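Local atomic coordinates of protein-tyrosine-phosphatase (Shewanella sp., PDB entry 2Z72), a protein that hydrolyses phosphate esters of tyrosine as a cold-active protein tyrosine phosphatase, probably by means of the two zinc ions of its calcineurin-like phosphoesterase fold. Residues His80-Val85 with Ser305-Gly310; Asp114-Gly119 with Asn149-Val154; Ser312-Leu317 with Arg325-Gly330. All blocks are in the same frame, centred on the assembly; numbering follows the deposited sequence. Where two conformers were deposited one is given.

Contact 1: residues His80-Val85 with Ser305-Gly310; sequences HGQYDV and SSIKVG. With ZN (zinc ion), chain B.
Val-85 and Gln-82 pack against Ile-307 on the tight side of this contact. CG1 of Val-85 lies 3.8 Å from CG2 of Ile-307, and the two side chains pass each other pointing opposite ways. The other methyl of Val-85, CG2, rests on the backbone of Gly-310, 3.4 Å from its O. Gln-82, the N-cap residue of helix 83-92, meets the short 3-10 segment 307-309 at Ile-307. Its CG sits 3.3 Å from Ile-307 O, which also accepts the backbone bond from Gly-310 N. The chain then bends at chi2 (-68°), and the amide lies near Gly-310, with NE2 3.5 Å from Gly-310 CA. A side chain on Gly-310 would press on that NE2.

His-80 and Lys-308 run alongside each other in the same direction, CB of His-80 to CB of Lys-308 at 3.6 Å. The amine of Lys-308 runs on away from the segment 80-85 and bonds to Ser-288 OG.

The looser side is joined by water. One water hydrogen-bonds to His-80 O and Lys-308 O and so bridges them. A second donates to Gly-310 O and takes a weak bond from Gln-82 NE2.

At the far end His-80 NE2 binds a zinc ion at 2.0 Å, and Asp-78 and Asp-114 also bind this metal. His-80 ND1 is hydrogen-bonded to Phe-116 O. With one ring nitrogen on the metal and the other on a carbonyl, the imidazole is fixed in rotation. The carbonyl probably makes NE2 a better electron donor to the zinc ion.

Contact 2: residues Asp114-Gly119 with Asn149-Val154; sequences DIFDRG and NHEQMV. With ZN (zinc ion), chain C; ZN (zinc ion), chain B.
The carboxylate of Glu-151 grips the backbone of the loop 114-119. OE2 takes the N-H of Asp-114 at 2.8 Å, and also that of Gly-148. OE1 accepts from Phe-116 N, nearly straight at 167°, and weakly from Ile-115 N. The bend of Glu-151 at chi2 (64°) turns CD toward this loop. An alanine here would probably leave these backbone N-H groups without their acceptor and let the metal-binding loop shift.

Asp-114 OD1 bridges the two zinc ions, at 2.2 Å and 2.3 Å. OD2 accepts from His-150 N. Asn-149 OD1 binds the zinc ion that is 2.3 Å from Asp-114 OD1, at 2.1 Å, and His-207 and His-286 also bind it. His-150 ND1 donates to the anti lone pair of Asp-117 OD1 at 2.6 Å. The bond lies in the imidazole plane, with the carboxylate turned 86° from it.

Farther out, Val-154 CG1 makes a CH-pi contact with one face of Phe-116, offset toward the rim. Val-154 CG2 meets Asp-117 OD2 at 3.4 Å. The loop follows strand 108-111. Ile-115 and Phe-116 pack on helix 122-138, while the partner residues form the start of helix 149-156.

Contact 3: residues Ser312-Leu317 with Arg325-Gly330; sequences SGELLL and RGLYDG
Glu-314 and Arg-325 form a salt bridge on a beta hairpin, in which strands 315-319 and 322-326 run antiparallel. The guanidinium grips the carboxylate side-on with two nitrogens. Arg-325 NE donates to Glu-314 OE2 at 2.8 Å, with an angle of 170° at the hydrogen. Arg-325 NH2 donates to the syn lone pair of Glu-314 OE1, also at 2.8 Å. The two flat groups are turned 35° from each other. CG of Arg-325 is anti to the backbone N (chi1 173°), and the chain runs extended from there to NE. Leu-327 CG lies over one face of the guanidinium, offset toward its rim.

Both carboxylate oxygens have a further partner. Val-292 N donates to OE2. A water donates to OE1 and accepts from Tyr-328 N, so it links the acid to the turn at Tyr-328.

The backbone positions this pair. Leu-315 and Gly-326 are a hydrogen-bonded pair, with Leu-315 N to Gly-326 O at 3.0 Å and Gly-326 N to Leu-315 O at 2.8 Å. A CB on Gly-326 would clash with CD1 of Leu-315 as it is placed here. Leu-316 and Arg-325 follow as a non-hydrogen-bonded pair.

Past the last bridge the chain makes a type I turn from Leu-327 to Gly-330. Leu-315 and Tyr-328 both pack on helix 83-92. Tyr-328 also lies against Ser-312 and Gly-313, in the loop that leads into strand 315-319. Gly-313 O is 3.2 Å from Tyr-328 CB, and Ser-312 CA stands 3.6 Å from the ring centroid, almost on the ring normal.

Overall arrangement
Contact 2 is the buried one, about 9 Å from the chain centre, centre to centre. Contacts 1 and 3 are partly buried and lie farther out. Contacts 1 and 2 share a zinc ion and two of its waters, so both contribute ligands to the metal centre. Their rings also meet, His-80 edge-to-face with His-150. Contact 3 takes no part in the metal site. It joins contact 1 through helix 83-92, where Val-85 touches both Ser-312 and Tyr-328. The chemistry differs with place in the fold. Contact 2 relies on carboxylates and metal bonds, contact 1 on apolar packing and water bridges, with one histidine on the metal, and contact 3 on strand pairing and a salt bridge.

Contact 1: residues His80-Val85 with Ser305-Gly310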
loop_
_atom_site.group_PDB
_atom_site.type_symbol
_atom_site.label_atom_id
_atom_site.label_comp_id
_atom_site.label_asym_id
_atom_site.label_seq_id
_atom_site.Cartn_x
_atom_site.Cartn_y
_atom_site.Cartn_z
ATOM N N HIS A 80 1.278 5.998 5.727
ATOM C CA HIS A 80 0.530 6.398 6.935
ATOM C C HIS A 80 0.012 7.811 6.828
ATOM O O HIS A 80 0.240 8.688 7.664
ATOM C CB HIS A 80 1.392 6.180 8.195
ATOM C CG HIS A 80 1.426 4.723 8.560
ATOM N ND1 HIS A 80 0.304 4.004 8.831
ATOM C CD2 HIS A 80 2.458 3.859 8.751
ATOM C CE1 HIS A 80 0.634 2.758 9.125
ATOM N NE2 HIS A 80 1.971 2.610 9.094
ATOM N N GLY A 81 -0.648 8.120 5.704
ATOM C CA GLY A 81 -1.322 9.371 5.525
ATOM C C GLY A 81 -0.434 10.584 5.324
ATOM O O GLY A 81 -0.951 11.719 5.492
ATOM N N GLN A 82 0.813 10.424 4.984
ATOM C CA GLN A 82 1.748 11.543 4.764
ATOM C C GLN A 82 1.925 11.781 3.260
ATOM O O GLN A 82 2.901 11.375 2.640
ATOM C CB GLN A 82 3.053 11.278 5.470
ATOM C CG GLN A 82 2.902 11.181 6.959
ATOM C CD GLN A 82 2.531 12.468 7.659
ATOM O OE1 GLN A 82 1.981 12.401 8.807
ATOM N NE2 GLN A 82 2.809 13.606 7.117
ATOM N N TYR A 83 0.936 12.423 2.659
ATOM C CA TYR A 83 0.920 12.716 1.244
ATOM C C TYR A 83 2.052 13.615 0.805
ATOM O O TYR A 83 2.759 13.357 -0.188
ATOM C CB TYR A 83 -0.419 13.331 0.831
ATOM C CG TYR A 83 -0.460 13.819 -0.597
ATOM C CD1 TYR A 83 -0.503 15.139 -0.927
ATOM C CD2 TYR A 83 -0.469 12.875 -1.633
ATOM C CE1 TYR A 83 -0.557 15.587 -2.226
ATOM C CE2 TYR A 83 -0.519 13.319 -2.958
ATOM C CZ TYR A 83 -0.556 14.647 -3.248
ATOM O OH TYR A 83 -0.600 15.016 -4.589
ATOM N N ASP A 84 2.304 14.715 1.542
ATOM C CA ASP A 84 3.332 15.633 1.141
ATOM C C ASP A 84 4.671 14.943 1.074
ATOM O O ASP A 84 5.475 15.192 0.127
ATOM C CB ASP A 84 3.428 16.832 2.102
ATOM C CG ASP A 84 2.166 17.651 2.213
ATOM O OD1 ASP A 84 1.367 17.681 1.250
ATOM O OD2 ASP A 84 2.011 18.282 3.273
ATOM N N VAL A 85 4.999 14.107 2.049
ATOM C CA VAL A 85 6.282 13.403 2.040
ATOM C C VAL A 85 6.356 12.419 0.868
ATOM O O VAL A 85 7.384 12.384 0.160
ATOM C CB VAL A 85 6.498 12.658 3.364
ATOM C CG1 VAL A 85 7.760 11.809 3.354
ATOM C CG2 VAL A 85 6.562 13.653 4.533
ATOM N N SER A 305 10.613 3.432 5.783
ATOM C CA SER A 305 11.610 4.433 6.090
ATOM C C SER A 305 11.117 5.552 6.961
ATOM O O SER A 305 11.644 6.663 6.937
ATOM C CB SER A 305 12.101 4.970 4.754
ATOM O OG SER A 305 10.981 5.565 4.190
ATOM N N SER A 306 10.068 5.261 7.716
ATOM C CA SER A 306 9.490 6.224 8.656
ATOM C C SER A 306 8.865 7.442 7.997
ATOM O O SER A 306 8.837 8.520 8.607
ATOM C CB SER A 306 10.505 6.613 9.739
ATOM O OG SER A 306 10.846 5.448 10.516
ATOM N N ILE A 307 8.294 7.270 6.810
ATOM C CA ILE A 307 7.464 8.310 6.234
ATOM C C ILE A 307 6.398 8.743 7.254
ATOM O O ILE A 307 5.980 9.917 7.245
ATOM C CB ILE A 307 6.854 7.824 4.896
ATOM C CG1 ILE A 307 7.917 7.671 3.860
ATOM C CG2 ILE A 307 5.729 8.793 4.444
ATOM C CD1 ILE A 307 7.456 6.943 2.589
ATOM N N LYS A 308 5.922 7.844 8.107
ATOM C CA LYS A 308 4.860 8.132 9.044
ATOM C C LYS A 308 5.180 9.294 9.955
ATOM O O LYS A 308 4.258 9.902 10.460
ATOM C CB LYS A 308 4.512 6.903 9.897
ATOM C CG LYS A 308 5.612 6.539 10.913
ATOM C CD LYS A 308 5.400 5.245 11.595
ATOM C CE LYS A 308 6.464 4.969 12.644
ATOM N NZ LYS A 308 6.264 3.690 13.338
ATOM N N VAL A 309 6.466 9.585 10.171
ATOM C CA VAL A 309 6.854 10.664 11.088
ATOM C C VAL A 309 6.617 12.001 10.428
ATOM O O VAL A 309 6.539 13.021 11.115
ATOM C CB VAL A 309 8.286 10.441 11.554
ATOM C CG1 VAL A 309 8.863 11.573 12.401
ATOM C CG2 VAL A 309 8.322 9.204 12.427
ATOM N N GLY A 310 6.425 12.053 9.102
ATOM C CA GLY A 310 5.979 13.277 8.447
ATOM C C GLY A 310 7.072 14.196 7.965
ATOM O O GLY A 310 6.776 15.315 7.533
HETATM ZN ZN ZN B . 3.001 0.889 9.183
HETATM O O HOH W 1 1.597 9.761 9.922
HETATM O O HOH W 2 3.667 16.081 7.608
HETATM O O HOH W 3 4.719 1.789 10.034
HETATM O O HOH W 4 3.048 -0.723 10.324
#

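Contact 2: residues Asp114-Gly119 with Asn149-Val154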
loop_
_atom_site.group_PDB
_atom_site.type_symbol
_atom_site.label_atom_id
_atom_site.label_comp_id
_atom_site.label_asym_id
_atom_site.label_seq_id
_atom_site.Cartn_x
_atom_site.Cartn_y
_atom_site.Cartn_z
ATOM N N ASP A 114 0.019 -0.061 4.186
ATOM C CA ASP A 114 -0.062 0.958 5.254
ATOM C C ASP A 114 -0.063 2.369 4.752
ATOM O O ASP A 114 0.637 3.266 5.216
ATOM C CB ASP A 114 0.999 0.732 6.337
ATOM C CG ASP A 114 0.605 -0.295 7.368
ATOM O OD1 ASP A 114 1.392 -0.351 8.426
ATOM O OD2 ASP A 114 -0.368 -1.031 7.184
ATOM N N ILE A 115 -0.999 2.622 3.797
ATOM C CA ILE A 115 -1.449 3.967 3.484
ATOM C C ILE A 115 -2.238 4.563 4.632
ATOM O O ILE A 115 -2.070 5.718 5.011
ATOM C CB ILE A 115 -2.302 3.992 2.207
ATOM C CG1 ILE A 115 -1.436 3.727 0.977
ATOM C CG2 ILE A 115 -3.068 5.306 2.109
ATOM C CD1 ILE A 115 -2.186 3.562 -0.317
ATOM N N PHE A 116 -3.158 3.771 5.188
ATOM C CA PHE A 116 -4.038 4.257 6.258
ATOM C C PHE A 116 -3.287 4.498 7.577
ATOM O O PHE A 116 -2.266 3.892 7.863
ATOM C CB PHE A 116 -5.128 3.264 6.538
ATOM C CG PHE A 116 -6.212 3.195 5.493
ATOM C CD1 PHE A 116 -6.174 2.275 4.455
ATOM C CD2 PHE A 116 -7.279 4.063 5.565
ATOM C CE1 PHE A 116 -7.184 2.238 3.535
ATOM C CE2 PHE A 116 -8.269 4.016 4.640
ATOM C CZ PHE A 116 -8.250 3.105 3.637
ATOM N N ASP A 117 -3.903 5.384 8.347
ATOM C CA ASP A 117 -3.740 5.615 9.782
ATOM C C ASP A 117 -2.528 6.470 10.104
ATOM O O ASP A 117 -1.595 6.642 9.323
ATOM C CB ASP A 117 -3.721 4.271 10.528
ATOM C CG ASP A 117 -5.056 3.572 10.567
ATOM O OD1 ASP A 117 -5.074 2.378 10.999
ATOM O OD2 ASP A 117 -6.081 4.206 10.211
ATOM N N ARG A 118 -2.622 7.037 11.306
ATOM C CA ARG A 118 -1.712 7.973 11.941
ATOM C C ARG A 118 -1.779 9.349 11.310
ATOM O O ARG A 118 -1.969 10.357 12.004
ATOM C CB ARG A 118 -0.267 7.457 12.041
ATOM C CG ARG A 118 0.551 8.453 12.855
ATOM C CD ARG A 118 1.983 7.912 13.029
ATOM N NE ARG A 118 2.835 8.983 13.568
ATOM C CZ ARG A 118 4.013 8.795 14.142
ATOM N NH1 ARG A 118 4.488 7.560 14.267
ATOM N NH2 ARG A 118 4.689 9.861 14.589
ATOM N N GLY A 119 -1.600 9.458 10.009
ATOM C CA GLY A 119 -1.487 10.750 9.354
ATOM C C GLY A 119 -2.806 11.364 8.949
ATOM O O GLY A 119 -3.866 10.785 9.059
ATOM N N ASN A 149 -1.248 -4.206 7.350
ATOM C CA ASN A 149 -2.109 -4.447 8.490
ATOM C C ASN A 149 -3.095 -3.300 8.717
ATOM O O ASN A 149 -4.225 -3.612 9.142
ATOM C CB ASN A 149 -1.319 -4.774 9.783
ATOM C CG ASN A 149 -0.438 -3.684 10.275
ATOM O OD1 ASN A 149 0.338 -3.108 9.517
ATOM N ND2 ASN A 149 -0.430 -3.395 11.565
ATOM N N HIS A 150 -2.708 -2.069 8.422
ATOM C CA HIS A 150 -3.702 -0.996 8.635
ATOM C C HIS A 150 -4.803 -0.989 7.605
ATOM O O HIS A 150 -5.942 -0.617 7.944
ATOM C CB HIS A 150 -3.012 0.348 8.741
ATOM C CG HIS A 150 -2.289 0.458 10.071
ATOM N ND1 HIS A 150 -2.830 1.140 11.135
ATOM C CD2 HIS A 150 -1.118 -0.079 10.457
ATOM C CE1 HIS A 150 -1.992 1.017 12.126
ATOM N NE2 HIS A 150 -0.932 0.303 11.789
ATOM N N GLU A 151 -4.589 -1.389 6.353
ATOM C CA GLU A 151 -5.701 -1.588 5.440
ATOM C C GLU A 151 -6.682 -2.607 5.991
ATOM O O GLU A 151 -7.890 -2.431 5.932
ATOM C CB GLU A 151 -5.236 -1.991 4.038
ATOM C CG GLU A 151 -4.619 -0.902 3.200
ATOM C CD GLU A 151 -3.329 -0.359 3.761
ATOM O OE1 GLU A 151 -3.145 0.855 3.800
ATOM O OE2 GLU A 151 -2.485 -1.219 4.133
ATOM N N GLN A 152 -6.134 -3.741 6.496
ATOM C CA GLN A 152 -6.985 -4.777 7.027
ATOM C C GLN A 152 -7.768 -4.302 8.262
ATOM O O GLN A 152 -8.976 -4.526 8.399
ATOM C CB GLN A 152 -6.173 -6.033 7.391
ATOM C CG GLN A 152 -5.510 -6.673 6.175
ATOM C CD GLN A 152 -4.519 -7.767 6.533
ATOM O OE1 GLN A 152 -3.970 -7.785 7.633
ATOM N NE2 GLN A 152 -4.316 -8.681 5.590
ATOM N N MET A 153 -7.078 -3.592 9.134
ATOM C CA MET A 153 -7.721 -3.073 10.346
ATOM C C MET A 153 -8.860 -2.121 9.995
ATOM O O MET A 153 -9.989 -2.283 10.435
ATOM C CB MET A 153 -6.701 -2.378 11.238
ATOM C CG MET A 153 -6.048 -3.426 12.147
ATOM S SD MET A 153 -5.071 -2.712 13.469
ATOM C CE MET A 153 -3.631 -2.115 12.613
ATOM N N VAL A 154 -8.594 -1.121 9.143
ATOM C CA VAL A 154 -9.605 -0.148 8.775
ATOM C C VAL A 154 -10.780 -0.837 8.146
ATOM O O VAL A 154 -11.945 -0.593 8.509
ATOM C CB VAL A 154 -9.033 0.956 7.879
ATOM C CG1 VAL A 154 -10.118 1.754 7.224
ATOM C CG2 VAL A 154 -8.097 1.853 8.736
HETATM ZN ZN ZN C . 2.211 -2.245 9.411
HETATM ZN ZN ZN B . 3.001 0.889 9.183
HETATM O O HOH W 3 4.719 1.789 10.034
HETATM O O HOH W 4 3.048 -0.723 10.324
#

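Contact 3: residues Ser312-Leu317 with Arg325-Gly330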
loop_
_atom_site.group_PDB
_atom_site.type_symbol
_atom_site.label_atom_id
_atom_site.label_comp_id
_atom_site.label_asym_id
_atom_site.label_seq_id
_atom_site.Cartn_x
_atom_site.Cartn_y
_atom_site.Cartn_z
ATOM N N SER A 312 10.370 12.829 6.140
ATOM C CA SER A 312 11.171 12.360 5.001
ATOM C C SER A 312 10.840 10.894 4.751
ATOM O O SER A 312 10.222 10.249 5.577
ATOM C CB SER A 312 12.649 12.503 5.251
ATOM O OG SER A 312 13.044 11.688 6.326
ATOM N N GLY A 313 11.312 10.382 3.618
ATOM C CA GLY A 313 11.249 8.977 3.322
ATOM C C GLY A 313 12.222 8.665 2.220
ATOM O O GLY A 313 12.850 9.531 1.643
ATOM N N GLU A 314 12.381 7.427 1.840
ATOM C CA GLU A 314 13.245 6.791 0.951
ATOM C C GLU A 314 12.532 5.653 0.241
ATOM O O GLU A 314 11.488 5.136 0.671
ATOM C CB GLU A 314 14.506 6.218 1.661
ATOM C CG GLU A 314 15.228 7.331 2.430
ATOM C CD GLU A 314 16.621 6.904 2.901
ATOM O OE1 GLU A 314 17.344 7.801 3.418
ATOM O OE2 GLU A 314 16.948 5.692 2.841
ATOM N N LEU A 315 13.150 5.250 -0.861
ATOM C CA LEU A 315 12.660 4.096 -1.637
ATOM C C LEU A 315 13.809 3.193 -1.975
ATOM O O LEU A 315 15.003 3.515 -1.838
ATOM C CB LEU A 315 11.858 4.585 -2.831
ATOM C CG LEU A 315 12.516 5.574 -3.802
ATOM C CD1 LEU A 315 13.524 4.923 -4.734
ATOM C CD2 LEU A 315 11.409 6.243 -4.629
ATOM N N LEU A 316 13.449 2.019 -2.496
ATOM C CA LEU A 316 14.351 1.025 -3.023
ATOM C C LEU A 316 14.132 0.914 -4.521
ATOM O O LEU A 316 12.986 0.796 -4.966
ATOM C CB LEU A 316 14.068 -0.330 -2.352
ATOM C CG LEU A 316 14.793 -1.543 -2.936
ATOM C CD1 LEU A 316 16.305 -1.433 -2.674
ATOM C CD2 LEU A 316 14.235 -2.814 -2.347
ATOM N N LEU A 317 15.210 0.931 -5.267
ATOM C CA LEU A 317 15.200 0.731 -6.697
ATOM C C LEU A 317 15.913 -0.575 -7.000
ATOM O O LEU A 317 17.028 -0.784 -6.524
ATOM C CB LEU A 317 15.864 1.880 -7.405
ATOM C CG LEU A 317 16.047 1.824 -8.913
ATOM C CD1 LEU A 317 14.757 1.732 -9.659
ATOM C CD2 LEU A 317 16.881 3.086 -9.323
ATOM N N ARG A 325 19.367 2.394 -2.834
ATOM C CA ARG A 325 18.667 3.259 -1.905
ATOM C C ARG A 325 18.473 4.627 -2.561
ATOM O O ARG A 325 19.443 5.268 -2.935
ATOM C CB ARG A 325 19.489 3.368 -0.624
ATOM C CG ARG A 325 18.995 4.377 0.404
ATOM C CD ARG A 325 19.975 4.344 1.581
ATOM N NE ARG A 325 19.714 5.433 2.489
ATOM C CZ ARG A 325 20.531 6.207 3.160
ATOM N NH1 ARG A 325 21.852 6.027 3.053
ATOM N NH2 ARG A 325 19.987 7.126 3.914
ATOM N N GLY A 326 17.228 5.064 -2.661
ATOM C CA GLY A 326 16.876 6.383 -3.179
ATOM C C GLY A 326 16.487 7.265 -2.013
ATOM O O GLY A 326 15.470 7.075 -1.345
ATOM N N LEU A 327 17.359 8.245 -1.761
ATOM C CA LEU A 327 17.187 9.134 -0.628
ATOM C C LEU A 327 16.161 10.247 -0.916
ATOM O O LEU A 327 15.881 10.604 -2.080
ATOM C CB LEU A 327 18.562 9.747 -0.254
ATOM C CG LEU A 327 19.561 8.812 0.439
ATOM C CD1 LEU A 327 20.340 8.008 -0.558
ATOM C CD2 LEU A 327 20.515 9.627 1.295
ATOM N N TYR A 328 15.695 10.859 0.170
ATOM C CA TYR A 328 14.693 11.913 0.091
ATOM C C TYR A 328 15.175 13.112 -0.675
ATOM O O TYR A 328 14.342 13.858 -1.229
ATOM C CB TYR A 328 14.291 12.366 1.493
ATOM C CG TYR A 328 12.993 13.107 1.619
ATOM C CD1 TYR A 328 12.956 14.343 2.288
ATOM C CD2 TYR A 328 11.796 12.616 1.097
ATOM C CE1 TYR A 328 11.783 15.047 2.425
ATOM C CE2 TYR A 328 10.612 13.321 1.242
ATOM C CZ TYR A 328 10.613 14.540 1.897
ATOM O OH TYR A 328 9.404 15.161 2.019
ATOM N N ASP A 329 16.487 13.387 -0.676
ATOM C CA ASP A 329 17.063 14.533 -1.371
ATOM C C ASP A 329 17.322 14.262 -2.851
ATOM O O ASP A 329 17.837 15.181 -3.502
ATOM C CB ASP A 329 18.309 14.998 -0.637
ATOM C CG ASP A 329 19.490 14.087 -0.759
ATOM O OD1 ASP A 329 20.548 14.546 -0.202
ATOM O OD2 ASP A 329 19.375 12.986 -1.342
ATOM N N GLY A 330 16.957 13.049 -3.343
ATOM C CA GLY A 330 17.100 12.779 -4.764
ATOM C C GLY A 330 18.409 12.077 -5.083
ATOM O O GLY A 330 18.621 11.641 -6.222
HETATM O O HOH W 5 16.726 10.339 2.825
#